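PDB 1O89: YHDH from Escherichia coli, which probably catalyses the NADPH-dependent reduction of acrylyl-CoA to propanoyl-CoA, working as a homodimer of the zinc-containing alcohol dehydrogenase family. Local coordinates for residues A24-Q29 / Q39-S44; W57-Y62 / G83-G88; V240-L245 / G266-T271. All blocks are in the same frame, centred on the assembly; numbering follows the deposited sequence.

Interaction 1: residues A24-Q29 / Q39-S44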
loop_
_atom_site.group_PDB
_atom_site.type_symbol
_atom_site.label_atom_id
_atom_site.label_comp_id
_atom_site.label_asym_id
_atom_site.label_seq_id
_atom_site.Cartn_x
_atom_site.Cartn_y
_atom_site.Cartn_z
ATOM N N ALA A 24 -31.438 21.572 18.050
ATOM C CA ALA A 24 -30.255 21.288 17.249
ATOM C C ALA A 24 -29.293 22.460 17.303
ATOM O O ALA A 24 -29.723 23.616 17.294
ATOM C CB ALA A 24 -30.664 21.033 15.824
ATOM N N LEU A 25 -27.998 22.167 17.377
ATOM C CA LEU A 25 -26.982 23.175 17.119
ATOM C C LEU A 25 -26.867 23.333 15.602
ATOM O O LEU A 25 -26.467 22.405 14.914
ATOM C CB LEU A 25 -25.633 22.790 17.723
ATOM C CG LEU A 25 -24.567 23.900 17.636
ATOM C CD1 LEU A 25 -24.750 24.903 18.749
ATOM C CD2 LEU A 25 -23.157 23.322 17.664
ATOM N N LEU A 26 -27.250 24.510 15.110
ATOM C CA LEU A 26 -27.243 24.841 13.689
ATOM C C LEU A 26 -26.115 25.828 13.360
ATOM O O LEU A 26 -25.963 26.860 14.008
ATOM C CB LEU A 26 -28.601 25.442 13.282
ATOM C CG LEU A 26 -28.955 25.481 11.786
ATOM C CD1 LEU A 26 -29.217 24.085 11.260
ATOM C CD2 LEU A 26 -30.168 26.379 11.511
ATOM N N LEU A 27 -25.325 25.483 12.349
ATOM C CA LEU A 27 -24.278 26.353 11.843
ATOM C C LEU A 27 -24.813 27.087 10.628
ATOM O O LEU A 27 -25.367 26.473 9.730
ATOM C CB LEU A 27 -23.040 25.539 11.463
ATOM C CG LEU A 27 -22.433 24.675 12.572
ATOM C CD1 LEU A 27 -21.066 24.113 12.150
ATOM C CD2 LEU A 27 -22.327 25.458 13.877
ATOM N N GLU A 28 -24.664 28.404 10.626
ATOM C CA GLU A 28 -25.088 29.252 9.512
ATOM C C GLU A 28 -23.934 30.167 9.127
ATOM O O GLU A 28 -23.159 30.573 9.992
ATOM C CB GLU A 28 -26.293 30.097 9.929
ATOM C CG GLU A 28 -27.572 29.302 10.114
ATOM C CD GLU A 28 -28.698 30.112 10.735
ATOM O OE1 GLU A 28 -28.612 30.465 11.936
ATOM O OE2 GLU A 28 -29.677 30.393 10.020
ATOM N N GLN A 29 -23.806 30.488 7.843
ATOM C CA GLN A 29 -22.814 31.465 7.406
ATOM C C GLN A 29 -23.520 32.802 7.224
ATOM O O GLN A 29 -24.221 33.000 6.226
ATOM C CB GLN A 29 -22.135 31.033 6.095
ATOM C CG GLN A 29 -20.758 30.392 6.285
ATOM C CD GLN A 29 -19.932 30.320 5.001
ATOM O OE1 GLN A 29 -18.942 29.583 4.937
ATOM N NE2 GLN A 29 -20.329 31.075 3.989
ATOM N N GLN A 39 -31.202 25.929 18.136
ATOM C CA GLN A 39 -32.454 26.332 17.509
ATOM C C GLN A 39 -33.471 25.199 17.532
ATOM O O GLN A 39 -33.115 24.021 17.614
ATOM C CB GLN A 39 -32.196 26.767 16.065
ATOM C CG GLN A 39 -31.959 28.252 15.913
ATOM C CD GLN A 39 -31.480 28.624 14.521
ATOM O OE1 GLN A 39 -32.248 28.569 13.552
ATOM N NE2 GLN A 39 -30.209 29.006 14.417
ATOM N N THR A 40 -34.743 25.575 17.464
ATOM C CA THR A 40 -35.841 24.624 17.346
ATOM C C THR A 40 -36.163 24.503 15.866
ATOM O O THR A 40 -36.384 25.502 15.191
ATOM C CB THR A 40 -37.055 25.120 18.159
ATOM O OG1 THR A 40 -36.905 24.717 19.524
ATOM C CG2 THR A 40 -38.356 24.447 17.714
ATOM N N LEU A 41 -36.170 23.276 15.358
ATOM C CA LEU A 41 -36.322 23.024 13.929
ATOM C C LEU A 41 -37.479 22.071 13.686
ATOM O O LEU A 41 -37.630 21.079 14.398
ATOM C CB LEU A 41 -35.037 22.414 13.366
ATOM C CG LEU A 41 -33.781 23.282 13.431
ATOM C CD1 LEU A 41 -32.585 22.487 12.960
ATOM C CD2 LEU A 41 -33.953 24.531 12.598
ATOM N N ASP A 42 -38.278 22.360 12.664
ATOM C CA ASP A 42 -39.399 21.501 12.313
ATOM C C ASP A 42 -38.895 20.180 11.727
ATOM O O ASP A 42 -37.914 20.150 10.974
ATOM C CB ASP A 42 -40.320 22.220 11.322
ATOM C CG ASP A 42 -41.706 21.604 11.258
ATOM O OD1 ASP A 42 -41.849 20.537 10.624
ATOM O OD2 ASP A 42 -42.709 22.111 11.802
ATOM N N GLU A 43 -39.564 19.091 12.090
ATOM C CA GLU A 43 -39.251 17.756 11.571
ATOM C C GLU A 43 -39.180 17.689 10.038
ATOM O O GLU A 43 -38.438 16.880 9.483
ATOM C CB GLU A 43 -40.294 16.735 12.051
ATOM C CG GLU A 43 -39.753 15.697 13.020
ATOM C CD GLU A 43 -40.847 15.090 13.875
ATOM O OE1 GLU A 43 -41.871 14.641 13.306
ATOM O OE2 GLU A 43 -40.685 15.070 15.118
ATOM N N SER A 44 -39.971 18.521 9.366
ATOM C CA SER A 44 -40.020 18.527 7.910
ATOM C C SER A 44 -38.717 18.994 7.254
ATOM O O SER A 44 -38.486 18.721 6.082
ATOM C CB SER A 44 -41.197 19.381 7.419
ATOM O OG SER A 44 -41.073 20.730 7.826
#
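A24 and Q39 face each other as an antiparallel hydrogen-bonded pair in the N-terminal β hairpin formed by strands 23-28 and 35-40. Their backbones exchange two bonds, A24 N to Q39 O at 3.0 Å and Q39 N to A24 O at 2.9 Å, the second being the straighter. The Q39 side chain starts on the same sheet face as the A24 methyl and then runs alongside strand 23-28 towards E28. Its CB comes no closer than 4.2 Å to A24 O. With chi2 at 170° the chain stays extended beyond CG, which carries the amide as far as L26 and E28. CD and OE1 lie against L26 CD2, OE1 at 3.6 Å from it. NE2 is shared between S37 OG, its stronger partner, and E28 OE1, to which it donates at 3.3 Å. The carboxylate oxygen lies near the plane of the amide, but the donor comes to it from above the carboxylate plane, and the two groups are turned 51° apart. Replacing Q39 by an alanine would remove the amide, so that E28 OE1 and S37 OG would probably both lose this partner, and L26 CD2 its cover. I81 also touches A24 and L26. Two residues on from Q39, L41 points to the first strand: its CD1 packs on A24 CB at 3.7 Å and on L26 CD1 at 4.1 Å.

Interaction 2: residues W57-Y62 / G83-G88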
loop_
_atom_site.group_PDB
_atom_site.type_symbol
_atom_site.label_atom_id
_atom_site.label_comp_id
_atom_site.label_asym_id
_atom_site.label_seq_id
_atom_site.Cartn_x
_atom_site.Cartn_y
_atom_site.Cartn_z
ATOM N N TRP A 57 -26.724 10.429 22.389
ATOM C CA TRP A 57 -25.334 10.883 22.541
ATOM C C TRP A 57 -24.706 11.210 21.196
ATOM O O TRP A 57 -24.902 10.488 20.211
ATOM C CB TRP A 57 -24.461 9.809 23.225
ATOM C CG TRP A 57 -24.795 9.530 24.663
ATOM C CD1 TRP A 57 -25.569 8.508 25.138
ATOM C CD2 TRP A 57 -24.364 10.271 25.819
ATOM N NE1 TRP A 57 -25.654 8.574 26.507
ATOM C CE2 TRP A 57 -24.914 9.635 26.956
ATOM C CE3 TRP A 57 -23.554 11.399 26.012
ATOM C CZ2 TRP A 57 -24.707 10.099 28.263
ATOM C CZ3 TRP A 57 -23.338 11.859 27.319
ATOM C CH2 TRP A 57 -23.916 11.208 28.425
ATOM N N SER A 58 -23.941 12.290 21.160
ATOM C CA SER A 58 -23.045 12.589 20.041
ATOM C C SER A 58 -21.685 12.964 20.661
ATOM O O SER A 58 -21.391 12.551 21.797
ATOM C CB SER A 58 -23.632 13.711 19.178
ATOM O OG SER A 58 -22.888 13.940 17.977
ATOM N N SER A 59 -20.889 13.750 19.931
ATOM C CA SER A 59 -19.509 14.114 20.289
ATOM C C SER A 59 -19.088 15.425 19.647
ATOM O O SER A 59 -19.705 15.895 18.690
ATOM C CB SER A 59 -18.480 13.110 19.722
ATOM O OG SER A 59 -18.957 11.790 19.743
ATOM N N LEU A 60 -17.973 15.950 20.144
ATOM C CA LEU A 60 -17.233 16.991 19.468
ATOM C C LEU A 60 -15.892 16.418 19.021
ATOM O O LEU A 60 -14.886 16.584 19.707
ATOM C CB LEU A 60 -17.006 18.187 20.394
ATOM C CG LEU A 60 -18.161 19.133 20.724
ATOM C CD1 LEU A 60 -17.607 20.494 21.094
ATOM C CD2 LEU A 60 -19.185 19.271 19.582
ATOM N N ASN A 61 -15.871 15.740 17.871
ATOM C CA ASN A 61 -14.587 15.407 17.206
ATOM C C ASN A 61 -13.886 16.669 16.749
ATOM O O ASN A 61 -14.483 17.747 16.748
ATOM C CB ASN A 61 -14.785 14.488 16.003
ATOM C CG ASN A 61 -14.951 13.040 16.404
ATOM O OD1 ASN A 61 -13.964 12.358 16.681
ATOM N ND2 ASN A 61 -16.194 12.561 16.434
ATOM N N TYR A 62 -12.620 16.546 16.367
ATOM C CA TYR A 62 -11.868 17.710 15.916
ATOM C C TYR A 62 -12.552 18.343 14.697
ATOM O O TYR A 62 -12.641 19.564 14.603
ATOM C CB TYR A 62 -10.400 17.346 15.618
ATOM C CG TYR A 62 -9.492 18.540 15.446
ATOM C CD1 TYR A 62 -9.383 19.510 16.445
ATOM C CD2 TYR A 62 -8.729 18.702 14.290
ATOM C CE1 TYR A 62 -8.537 20.615 16.299
ATOM C CE2 TYR A 62 -7.875 19.811 14.131
ATOM C CZ TYR A 62 -7.793 20.759 15.143
ATOM O OH TYR A 62 -6.975 21.850 15.003
ATOM N N GLY A 83 -21.637 17.147 13.860
ATOM C CA GLY A 83 -21.637 15.886 14.606
ATOM C C GLY A 83 -21.468 14.719 13.652
ATOM O O GLY A 83 -22.456 14.188 13.153
ATOM N N ILE A 84 -20.221 14.326 13.390
ATOM C CA ILE A 84 -19.968 13.207 12.490
ATOM C C ILE A 84 -20.311 11.865 13.097
ATOM O O ILE A 84 -20.448 10.890 12.368
ATOM C CB ILE A 84 -18.503 13.195 11.950
ATOM C CG1 ILE A 84 -17.475 12.999 13.076
ATOM C CG2 ILE A 84 -18.222 14.477 11.163
ATOM C CD1 ILE A 84 -16.031 12.924 12.570
ATOM N N ASP A 85 -20.426 11.808 14.421
ATOM C CA ASP A 85 -20.831 10.589 15.123
ATOM C C ASP A 85 -22.131 10.815 15.893
ATOM O O ASP A 85 -22.330 11.881 16.469
ATOM C CB ASP A 85 -19.806 10.209 16.192
ATOM C CG ASP A 85 -18.416 10.014 15.659
ATOM O OD1 ASP A 85 -18.201 9.879 14.424
ATOM O OD2 ASP A 85 -17.454 9.976 16.459
ATOM N N PHE A 86 -23.013 9.828 15.906
ATOM C CA PHE A 86 -24.087 9.812 16.889
ATOM C C PHE A 86 -24.505 8.397 17.246
ATOM O O PHE A 86 -24.200 7.456 16.538
ATOM C CB PHE A 86 -25.298 10.660 16.438
ATOM C CG PHE A 86 -26.041 10.123 15.233
ATOM C CD1 PHE A 86 -26.895 9.045 15.345
ATOM C CD2 PHE A 86 -25.912 10.731 14.002
ATOM C CE1 PHE A 86 -27.588 8.572 14.236
ATOM C CE2 PHE A 86 -26.612 10.264 12.898
ATOM C CZ PHE A 86 -27.447 9.187 13.020
ATOM N N ALA A 87 -25.199 8.264 18.366
ATOM C CA ALA A 87 -25.818 7.005 18.751
ATOM C C ALA A 87 -27.112 7.300 19.466
ATOM O O ALA A 87 -27.214 8.287 20.187
ATOM C CB ALA A 87 -24.887 6.193 19.650
ATOM N N GLY A 88 -28.106 6.446 19.272
ATOM C CA GLY A 88 -29.346 6.580 19.995
ATOM C C GLY A 88 -30.322 5.496 19.614
ATOM O O GLY A 88 -29.927 4.364 19.381
HETATM O O HOH W 1 -19.165 13.716 16.319
#
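N61 and D85 join the two segments just past the end of their ladder: N61 ND2 donates to D85 OD2 at 2.9 Å. The donor stands above the carboxylate plane, and amide and carboxylate are nearly perpendicular, 80° apart. The aliphatic arm of I84 lies across the same amide, CG1 at 3.6 Å from N61 ND2. A second side-chain bond runs from S58 OG to D85 O, short at 2.6 Å and almost in line with the carbonyl; OG is anti to the backbone N (chi1 -173°), turned to the opposing strand. Further along the ladder, W57 and A87 form an antiparallel hydrogen-bonded pair, with A87 N 2.9 Å from W57 O. A water accepts from N61 ND2 and from D85 N, at 3.0 Å from the latter. In the next shell, T147 OG1 bonds D85 OD1, and D64 gathers the backbone nitrogens of N61, G83 and I84, which probably ties the start of helix 62-69, with NADP(+)-binding Y62, to the loop at G83-I84. Both segments belong to the GroES-like region; in the mixed sheet 340-343 flanks strand 51-59 and 103-107 flanks 85-93, while helix 139-161 packs on W57, I84 and D85, and helix 324-332 on L60 and Y62.

Interaction 3: residues V240-L245 / G266-T271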
loop_
_atom_site.group_PDB
_atom_site.type_symbol
_atom_site.label_atom_id
_atom_site.label_comp_id
_atom_site.label_asym_id
_atom_site.label_seq_id
_atom_site.Cartn_x
_atom_site.Cartn_y
_atom_site.Cartn_z
ATOM N N VAL A 240 -0.375 11.296 10.706
ATOM C CA VAL A 240 0.201 12.624 10.482
ATOM C C VAL A 240 0.536 12.917 9.024
ATOM O O VAL A 240 0.391 14.039 8.575
ATOM C CB VAL A 240 1.397 12.950 11.474
ATOM C CG1 VAL A 240 2.001 11.717 12.068
ATOM C CG2 VAL A 240 2.482 13.863 10.849
ATOM N N GLY A 241 0.960 11.921 8.273
ATOM C CA GLY A 241 1.223 12.120 6.871
ATOM C C GLY A 241 2.479 12.941 6.689
ATOM O O GLY A 241 3.324 13.020 7.593
ATOM N N ASP A 242 2.607 13.539 5.509
ATOM C CA ASP A 242 3.684 14.494 5.233
ATOM C C ASP A 242 5.050 13.819 5.424
ATOM O O ASP A 242 5.220 12.679 5.008
ATOM C CB ASP A 242 3.501 15.743 6.108
ATOM C CG ASP A 242 4.245 16.952 5.573
ATOM O OD1 ASP A 242 3.978 17.367 4.425
ATOM O OD2 ASP A 242 5.111 17.554 6.237
ATOM N N LYS A 243 5.997 14.507 6.069
ATOM C CA LYS A 243 7.357 14.016 6.249
ATOM C C LYS A 243 7.454 12.884 7.278
ATOM O O LYS A 243 8.323 12.030 7.160
ATOM C CB LYS A 243 8.295 15.168 6.650
ATOM C CG LYS A 243 8.672 16.091 5.494
ATOM C CD LYS A 243 9.116 17.482 5.966
ATOM C CE LYS A 243 9.686 18.333 4.816
ATOM N NZ LYS A 243 9.588 17.668 3.463
ATOM N N VAL A 244 6.585 12.881 8.287
ATOM C CA VAL A 244 6.602 11.818 9.301
ATOM C C VAL A 244 6.280 10.472 8.678
ATOM O O VAL A 244 6.899 9.467 9.010
ATOM C CB VAL A 244 5.603 12.079 10.452
ATOM C CG1 VAL A 244 5.390 10.800 11.309
ATOM C CG2 VAL A 244 6.074 13.225 11.312
ATOM N N LEU A 245 5.302 10.469 7.779
ATOM C CA LEU A 245 4.918 9.273 7.050
ATOM C C LEU A 245 6.062 8.839 6.128
ATOM O O LEU A 245 6.344 7.657 6.011
ATOM C CB LEU A 245 3.642 9.523 6.235
ATOM C CG LEU A 245 3.156 8.385 5.307
ATOM C CD1 LEU A 245 2.988 7.052 6.059
ATOM C CD2 LEU A 245 1.845 8.757 4.623
ATOM N N GLY A 266 0.403 17.470 7.376
ATOM C CA GLY A 266 0.363 17.940 5.997
ATOM C C GLY A 266 -0.271 16.893 5.097
ATOM O O GLY A 266 -0.186 15.709 5.393
ATOM N N PHE A 267 -0.899 17.325 4.006
ATOM C CA PHE A 267 -1.591 16.395 3.113
ATOM C C PHE A 267 -0.684 15.754 2.047
ATOM O O PHE A 267 -1.081 14.774 1.431
ATOM C CB PHE A 267 -2.818 17.059 2.463
ATOM C CG PHE A 267 -2.488 18.003 1.340
ATOM C CD1 PHE A 267 -2.374 19.370 1.575
ATOM C CD2 PHE A 267 -2.316 17.526 0.040
ATOM C CE1 PHE A 267 -2.076 20.240 0.537
ATOM C CE2 PHE A 267 -2.018 18.376 -0.993
ATOM C CZ PHE A 267 -1.896 19.741 -0.753
ATOM N N THR A 268 0.507 16.314 1.812
ATOM C CA THR A 268 1.421 15.750 0.822
ATOM C C THR A 268 2.156 14.542 1.398
ATOM O O THR A 268 2.126 14.301 2.596
ATOM C CB THR A 268 2.443 16.788 0.283
ATOM O OG1 THR A 268 3.281 17.262 1.344
ATOM C CG2 THR A 268 1.745 18.041 -0.257
ATOM N N LEU A 269 2.804 13.792 0.513
ATOM C CA LEU A 269 3.536 12.592 0.873
ATOM C C LEU A 269 4.810 12.577 0.039
ATOM O O LEU A 269 4.846 11.981 -1.032
ATOM C CB LEU A 269 2.687 11.345 0.607
ATOM C CG LEU A 269 3.339 9.977 0.854
ATOM C CD1 LEU A 269 4.171 9.986 2.133
ATOM C CD2 LEU A 269 2.287 8.872 0.909
ATOM N N PRO A 270 5.845 13.268 0.508
ATOM C CA PRO A 270 7.119 13.333 -0.217
ATOM C C PRO A 270 8.034 12.129 0.070
ATOM O O PRO A 270 8.985 12.228 0.842
ATOM C CB PRO A 270 7.735 14.642 0.292
ATOM C CG PRO A 270 7.225 14.782 1.678
ATOM C CD PRO A 270 5.891 14.061 1.749
ATOM N N THR A 271 7.742 11.005 -0.568
ATOM C CA THR A 271 8.492 9.768 -0.350
ATOM C C THR A 271 9.098 9.301 -1.671
ATOM O O THR A 271 9.159 10.073 -2.637
ATOM C CB THR A 271 7.586 8.693 0.307
ATOM O OG1 THR A 271 8.330 7.488 0.521
ATOM C CG2 THR A 271 6.429 8.267 -0.601
#
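The chi1 of D242, -160°, swings its carboxylate away from its own backbone N and alongside the T268 side chain, whose OG1 sits between the backbone N and the carbonyl carbon (chi1 62°). The two chains point the same way, and T268 OG1 donates a weak bond to D242 OD1 at 3.2 Å. A second weak bond, bent to 122° at the hydrogen, joins D242 N to T268 O at 3.0 Å, and the CA of D242 adds a CH contact to the same carbonyl oxygen. T268 thus touches D242 through both its backbone and its side chain. The D242 CB and carboxylate also rest against G266; a CB on G266 would clash with D242 OD1, and at its backbone angles would also press on the preceding carbonyl oxygen. Further along the helix, L245 CD2 packs on L269 CD1 at 3.6 Å, a methyl-to-methyl contact between helix 242-250 and strand 268-272. P270, centre of an inverse gamma turn, sets its CD 3.6 Å from D242 O. L245 N bonds back to G241 O at 3.2 Å. L245 also touches V273 of the second subunit. The arrangement joins a helix of the Rossmann-type nucleotide-binding domain, following strand 233-238, to strand 268-272, which through T268, L269 and T271 pairs antiparallel with a strand of the second subunit at the homodimer interface.

The three contacts follow one another along the chain without nesting, each closing before the next opens. Interaction 1 belongs to the N-terminal hairpin and interaction 2 to the mixed sheet that includes the GroES-like region; strands 35-40 and 51-59 are consecutive, the centres are about 16 Å apart, and the nearest atoms of the two contacts stay about 6 Å apart. Interaction 3 lies across the chain's centre from interaction 2, in the nucleotide-binding domain, about 28 Å from interaction 2 and about 38 Å from interaction 1 between centres. Interaction 2 includes Y62 of the NADP(+) site, and interaction 3 approaches that site near R219 and L263, so both domains contribute to it.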